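Invasion protein INVA (Salmonella enterica, PDB 2X49) belongs to the type III secretion export apparatus and is involved in invasion of intestinal epithelial cells, its C-terminal domain being the part modelled here. Local coordinates at residues Glu6-Ile11 / Leu62-Arg67; Val248-Ile253 / Val296-Phe301. All blocks are in the same frame, centred on the assembly; numbering follows the deposited sequence.

Contact 1 of 2, residues Glu6-Ile11 / Leu62-Arg67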
loop_
_atom_site.group_PDB
_atom_site.type_symbol
_atom_site.label_atom_id
_atom_site.label_comp_id
_atom_site.label_asym_id
_atom_site.label_seq_id
_atom_site.Cartn_x
_atom_site.Cartn_y
_atom_site.Cartn_z
ATOM N N GLU A 6 -4.900 -21.638 -2.903
ATOM C CA GLU A 6 -5.997 -22.621 -2.927
ATOM C C GLU A 6 -6.295 -23.238 -1.567
ATOM O O GLU A 6 -7.367 -23.776 -1.345
ATOM C CB GLU A 6 -5.776 -23.716 -3.990
ATOM C CG GLU A 6 -6.091 -23.213 -5.402
ATOM C CD GLU A 6 -5.900 -24.245 -6.517
ATOM O OE1 GLU A 6 -5.627 -25.440 -6.252
ATOM O OE2 GLU A 6 -6.019 -23.843 -7.700
ATOM N N THR A 7 -5.343 -23.152 -0.662
ATOM C CA THR A 7 -5.462 -23.885 0.610
ATOM C C THR A 7 -5.679 -22.975 1.792
ATOM O O THR A 7 -5.825 -23.426 2.928
ATOM C CB THR A 7 -4.247 -24.819 0.876
ATOM O OG1 THR A 7 -3.051 -24.047 1.008
ATOM C CG2 THR A 7 -4.070 -25.820 -0.258
ATOM N N VAL A 8 -5.703 -21.684 1.495
ATOM C CA VAL A 8 -5.663 -20.661 2.540
ATOM C C VAL A 8 -6.661 -19.519 2.333
ATOM O O VAL A 8 -6.265 -18.386 2.091
ATOM C CB VAL A 8 -4.265 -20.003 2.659
ATOM C CG1 VAL A 8 -3.836 -19.333 1.328
ATOM C CG2 VAL A 8 -4.269 -18.980 3.810
ATOM N N PRO A 9 -7.951 -19.785 2.501
ATOM C CA PRO A 9 -8.914 -18.673 2.285
ATOM C C PRO A 9 -8.844 -17.529 3.247
ATOM O O PRO A 9 -8.466 -17.651 4.397
ATOM C CB PRO A 9 -10.274 -19.355 2.432
ATOM C CG PRO A 9 -9.970 -20.593 3.274
ATOM C CD PRO A 9 -8.609 -21.033 2.898
ATOM N N LEU A 10 -9.182 -16.386 2.716
ATOM C CA LEU A 10 -9.321 -15.174 3.514
ATOM C C LEU A 10 -10.703 -15.196 4.123
ATOM O O LEU A 10 -11.629 -15.700 3.513
ATOM C CB LEU A 10 -9.194 -13.938 2.613
ATOM C CG LEU A 10 -7.856 -13.741 1.922
ATOM C CD1 LEU A 10 -8.020 -12.692 0.844
ATOM C CD2 LEU A 10 -6.792 -13.387 2.905
ATOM N N ILE A 11 -10.850 -14.656 5.324
ATOM C CA ILE A 11 -12.158 -14.609 5.988
ATOM C C ILE A 11 -12.422 -13.168 6.382
ATOM O O ILE A 11 -11.552 -12.501 6.909
ATOM C CB ILE A 11 -12.257 -15.504 7.238
ATOM C CG1 ILE A 11 -12.043 -16.954 6.868
ATOM C CG2 ILE A 11 -13.643 -15.312 7.952
ATOM C CD1 ILE A 11 -11.829 -17.898 8.057
ATOM N N LEU A 62 -9.384 -11.739 8.655
ATOM C CA LEU A 62 -8.554 -12.852 9.118
ATOM C C LEU A 62 -7.762 -13.423 7.948
ATOM O O LEU A 62 -8.249 -13.690 6.850
ATOM C CB LEU A 62 -9.364 -14.013 9.709
ATOM C CG LEU A 62 -10.431 -13.700 10.711
ATOM C CD1 LEU A 62 -11.020 -15.035 11.224
ATOM C CD2 LEU A 62 -9.868 -12.814 11.814
ATOM N N ILE A 63 -6.479 -13.555 8.222
ATOM C CA ILE A 63 -5.558 -14.276 7.351
ATOM C C ILE A 63 -5.007 -15.446 8.161
ATOM O O ILE A 63 -4.534 -15.321 9.297
ATOM C CB ILE A 63 -4.416 -13.346 6.801
ATOM C CG1 ILE A 63 -4.972 -12.112 6.099
ATOM C CG2 ILE A 63 -3.425 -14.175 5.897
ATOM C CD1 ILE A 63 -3.863 -11.053 5.648
ATOM N N ASN A 64 -5.153 -16.627 7.608
ATOM C CA ASN A 64 -4.769 -17.849 8.310
ATOM C C ASN A 64 -5.573 -18.030 9.565
ATOM O O ASN A 64 -5.114 -18.556 10.592
ATOM C CB ASN A 64 -3.290 -17.819 8.713
ATOM C CG ASN A 64 -2.374 -17.816 7.535
ATOM O OD1 ASN A 64 -2.541 -18.612 6.589
ATOM N ND2 ASN A 64 -1.351 -16.946 7.582
ATOM N N GLU A 65 -6.793 -17.541 9.472
ATOM C CA GLU A 65 -7.776 -17.659 10.559
ATOM C C GLU A 65 -7.368 -16.838 11.784
ATOM O O GLU A 65 -7.926 -16.956 12.874
ATOM C CB GLU A 65 -8.034 -19.124 10.957
ATOM C CG GLU A 65 -9.195 -19.722 10.176
ATOM C CD GLU A 65 -9.480 -21.196 10.524
ATOM O OE1 GLU A 65 -9.471 -21.583 11.726
ATOM O OE2 GLU A 65 -9.704 -21.985 9.575
ATOM N N ILE A 66 -6.363 -16.003 11.563
ATOM C CA ILE A 66 -5.895 -15.085 12.619
ATOM C C ILE A 66 -6.321 -13.652 12.338
ATOM O O ILE A 66 -6.234 -13.216 11.242
ATOM C CB ILE A 66 -4.362 -15.163 12.724
ATOM C CG1 ILE A 66 -3.938 -16.601 13.071
ATOM C CG2 ILE A 66 -3.837 -14.204 13.766
ATOM C CD1 ILE A 66 -2.433 -16.824 13.026
ATOM N N ARG A 67 -6.837 -12.957 13.334
ATOM C CA ARG A 67 -7.248 -11.558 13.146
ATOM C C ARG A 67 -6.033 -10.739 12.788
ATOM O O ARG A 67 -5.027 -10.761 13.489
ATOM C CB ARG A 67 -7.885 -10.992 14.417
ATOM C CG ARG A 67 -9.244 -11.570 14.716
ATOM C CD ARG A 67 -9.643 -11.355 16.172
ATOM N NE ARG A 67 -11.033 -10.932 16.266
ATOM C CZ ARG A 67 -12.081 -11.740 16.135
ATOM N NH1 ARG A 67 -11.910 -13.039 15.895
ATOM N NH2 ARG A 67 -13.305 -11.239 16.246
HETATM O O HOH W 1 -8.371 -16.604 7.367
HETATM O O HOH W 2 -5.993 -16.519 4.777
#
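I11 and L62 meet backbone to backbone as an antiparallel hydrogen-bonded pair. I11 N reaches L62 O at 3.2 Å, and L62 N returns to I11 O at 2.9 Å, with an N-H...O angle of 175°. Their side chains leave the sheet on the same face, CB of I11 4.1 Å from CB of L62. Farther out, the extended chi2 of 168° carries CD1 of I11 to 3.8 Å from CG of E65. The L10 and I63 side chains run alongside each other in the same direction, CD2 of L10 against CG1 of I63. Before strand 10-14 begins, two waters join P9 to the turn. One donates to P9 O at 2.7 Å and accepts from N64 N; the other donates to P9 O and, weakly, to L62 O, while accepting from E65 N at 2.8 Å. P9 O thus receives two water protons, and the N-H groups of N64 and E65 are both satisfied. These two residues form the tip of a beta hairpin, strands 58-63 and 66-72 joined by the type I' turn I63-I66. V8 CG2 lies 3.3 Å from N64 OD1, and on the same amide ND2 is hydrogen-bonded to OE1 of E143. In the mixed sheet, strand 10-14 runs between strands 46-50 and 58-63, L10 bonding through its backbone to E45 and L47; L10 and I63 both touch L137 of helix 125-139.

Contact 2 of 2, residues Val248-Ile253 / Val296-Phe301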
loop_
_atom_site.group_PDB
_atom_site.type_symbol
_atom_site.label_atom_id
_atom_site.label_comp_id
_atom_site.label_asym_id
_atom_site.label_seq_id
_atom_site.Cartn_x
_atom_site.Cartn_y
_atom_site.Cartn_z
ATOM N N VAL A 248 20.118 12.246 9.194
ATOM C CA VAL A 248 20.321 11.339 10.341
ATOM C C VAL A 248 20.438 9.939 9.797
ATOM O O VAL A 248 21.235 9.104 10.239
ATOM C CB VAL A 248 19.177 11.393 11.361
ATOM C CG1 VAL A 248 19.234 10.193 12.320
ATOM C CG2 VAL A 248 19.234 12.699 12.111
ATOM N N ILE A 249 19.598 9.702 8.798
ATOM C CA ILE A 249 19.469 8.364 8.211
ATOM C C ILE A 249 20.715 8.094 7.394
ATOM O O ILE A 249 21.344 7.046 7.428
ATOM C CB ILE A 249 18.222 8.238 7.321
ATOM C CG1 ILE A 249 16.983 8.284 8.197
ATOM C CG2 ILE A 249 18.308 6.938 6.502
ATOM C CD1 ILE A 249 16.820 7.068 9.065
ATOM N N ARG A 250 21.102 9.126 6.693
ATOM C CA ARG A 250 22.217 9.014 5.751
ATOM C C ARG A 250 23.480 8.656 6.538
ATOM O O ARG A 250 24.272 7.820 6.108
ATOM C CB ARG A 250 22.382 10.278 4.892
ATOM C CG ARG A 250 22.921 9.972 3.524
ATOM C CD ARG A 250 22.949 11.208 2.639
ATOM N NE ARG A 250 21.807 12.044 2.957
ATOM C CZ ARG A 250 20.919 12.515 2.097
ATOM N NH1 ARG A 250 21.031 12.284 0.801
ATOM N NH2 ARG A 250 19.936 13.251 2.553
ATOM N N LYS A 251 23.641 9.253 7.716
ATOM C CA LYS A 251 24.901 9.013 8.497
ATOM C C LYS A 251 24.980 7.586 9.005
ATOM O O LYS A 251 26.049 7.080 9.367
ATOM C CB LYS A 251 25.122 9.940 9.718
ATOM C CG LYS A 251 26.589 9.804 10.378
ATOM C CD LYS A 251 26.843 8.536 11.352
ATOM C CE LYS A 251 28.247 8.413 12.065
ATOM N NZ LYS A 251 29.315 7.322 11.597
ATOM N N GLY A 252 23.818 6.992 9.115
ATOM C CA GLY A 252 23.663 5.651 9.712
ATOM C C GLY A 252 23.872 4.547 8.695
ATOM O O GLY A 252 23.925 3.338 8.995
ATOM N N ILE A 253 23.980 4.969 7.451
ATOM C CA ILE A 253 24.112 3.985 6.374
ATOM C C ILE A 253 25.533 3.490 6.215
ATOM O O ILE A 253 26.467 4.248 6.010
ATOM C CB ILE A 253 23.660 4.508 5.001
ATOM C CG1 ILE A 253 22.188 4.856 5.014
ATOM C CG2 ILE A 253 23.945 3.455 3.936
ATOM C CD1 ILE A 253 21.727 5.443 3.656
ATOM N N VAL A 296 16.221 9.474 -3.083
ATOM C CA VAL A 296 16.354 8.059 -3.446
ATOM C C VAL A 296 17.350 7.348 -2.533
ATOM O O VAL A 296 17.211 6.189 -2.242
ATOM C CB VAL A 296 16.753 7.796 -4.943
ATOM C CG1 VAL A 296 18.126 8.353 -5.224
ATOM C CG2 VAL A 296 16.685 6.307 -5.198
ATOM N N ASP A 297 18.375 8.051 -2.093
ATOM C CA ASP A 297 19.421 7.383 -1.280
ATOM C C ASP A 297 18.955 6.866 0.075
ATOM O O ASP A 297 19.566 5.956 0.644
ATOM C CB ASP A 297 20.744 8.166 -1.207
ATOM C CG ASP A 297 20.667 9.478 -0.462
ATOM O OD1 ASP A 297 19.576 9.970 -0.163
ATOM O OD2 ASP A 297 21.756 10.064 -0.222
ATOM N N VAL A 298 17.867 7.427 0.581
ATOM C CA VAL A 298 17.396 7.084 1.936
ATOM C C VAL A 298 16.009 6.384 1.956
ATOM O O VAL A 298 15.559 5.843 2.994
ATOM C CB VAL A 298 17.391 8.305 2.884
ATOM C CG1 VAL A 298 18.839 8.787 3.173
ATOM C CG2 VAL A 298 16.485 9.407 2.344
ATOM N N ARG A 299 15.332 6.409 0.812
ATOM C CA ARG A 299 13.920 5.923 0.708
ATOM C C ARG A 299 13.679 4.559 1.390
ATOM O O ARG A 299 12.843 4.442 2.296
ATOM C CB ARG A 299 13.448 5.827 -0.765
ATOM C CG ARG A 299 11.923 5.626 -0.946
ATOM C CD ARG A 299 11.583 4.808 -2.139
ATOM N NE ARG A 299 11.993 3.411 -2.073
ATOM C CZ ARG A 299 11.356 2.426 -1.455
ATOM N NH1 ARG A 299 10.204 2.662 -0.824
ATOM N NH2 ARG A 299 11.872 1.196 -1.455
ATOM N N ARG A 300 14.462 3.563 0.984
ATOM C CA ARG A 300 14.194 2.198 1.442
ATOM C C ARG A 300 14.467 2.049 2.931
ATOM O O ARG A 300 13.838 1.218 3.633
ATOM C CB ARG A 300 14.972 1.155 0.630
ATOM C CG ARG A 300 16.463 1.188 0.759
ATOM C CD ARG A 300 17.033 0.442 -0.439
ATOM N NE ARG A 300 18.487 0.343 -0.403
ATOM C CZ ARG A 300 19.312 1.272 -0.888
ATOM N NH1 ARG A 300 18.831 2.354 -1.472
ATOM N NH2 ARG A 300 20.638 1.099 -0.809
ATOM N N PHE A 301 15.401 2.851 3.437
ATOM C CA PHE A 301 15.792 2.785 4.862
ATOM C C PHE A 301 14.754 3.425 5.758
ATOM O O PHE A 301 14.492 2.954 6.870
ATOM C CB PHE A 301 17.176 3.401 5.097
ATOM C CG PHE A 301 18.234 2.729 4.258
ATOM C CD1 PHE A 301 18.659 1.441 4.570
ATOM C CD2 PHE A 301 18.747 3.343 3.103
ATOM C CE1 PHE A 301 19.618 0.784 3.771
ATOM C CE2 PHE A 301 19.702 2.681 2.304
ATOM C CZ PHE A 301 20.133 1.411 2.652
#
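I249 and I253, on the end of helix 243-252 and just past it, push into the side of V298 and F301 where helix 299-306 begins; this second helix lies between the neighbouring parallel strands 291-294 and 314-317, a beta-alpha-beta crossover. The main bump is I249 CG2, anti to the backbone N, which fits the notch between V298 and F301: it lies 3.8 Å from V298 CG1 and 4.0 Å from F301 CB. V298 CG1 is a bump in return, filling the hollow between I249 and R250 and lying over one face of the R250 guanidinium. I253 comes across the F301 side chain at about a right angle. Its CG1 stands above one ring face, offset toward the rim, and the extended chi2 of 178° carries CD1 to 3.7 Å from F301 CE2, at nearly the same distance from CD2. The opposite face is covered at its centre by CG of R300, so the ring is sandwiched between two aliphatic chains. Farther out, R250 bends at chi3 and forms a salt bridge with D297, guanidinium and carboxylate planes 62° apart. The angle at the donor makes the hydrogen bond weak, and the very short NH1 to OD2 separation is doubtful in detail. NH2 of R250 has a second acid partner in E246. T260 and L262 of the neighbouring strand also touch F301, and L262 reaches I249. D297 O lies in the plane of the F301 ring, at its edge, and also meets I253 CD1 at 3.7 Å.

From the N terminus, the chain enters strand 10-14, makes two helices and strand 46-50, and comes back along strand 58-63; contact 1 closes this first loop, of 50 intervening residues, and joins strands within the mixed sheet. The chain then runs through the antiparallel sheet and a long series of helices before strand 236-240 starts the parallel sheet. Contact 2 closes a second loop, of 42 residues, holding the rest of strand 253-255, strand 260-262, helix 266-280 and strand 291-294, and ties helix 243-252 to the start of helix 299-306. The two loops follow in series, neither crossing the other. The centres of contacts 1 and 2 lie 36 Å apart, and their nearest atoms about 21 Å apart.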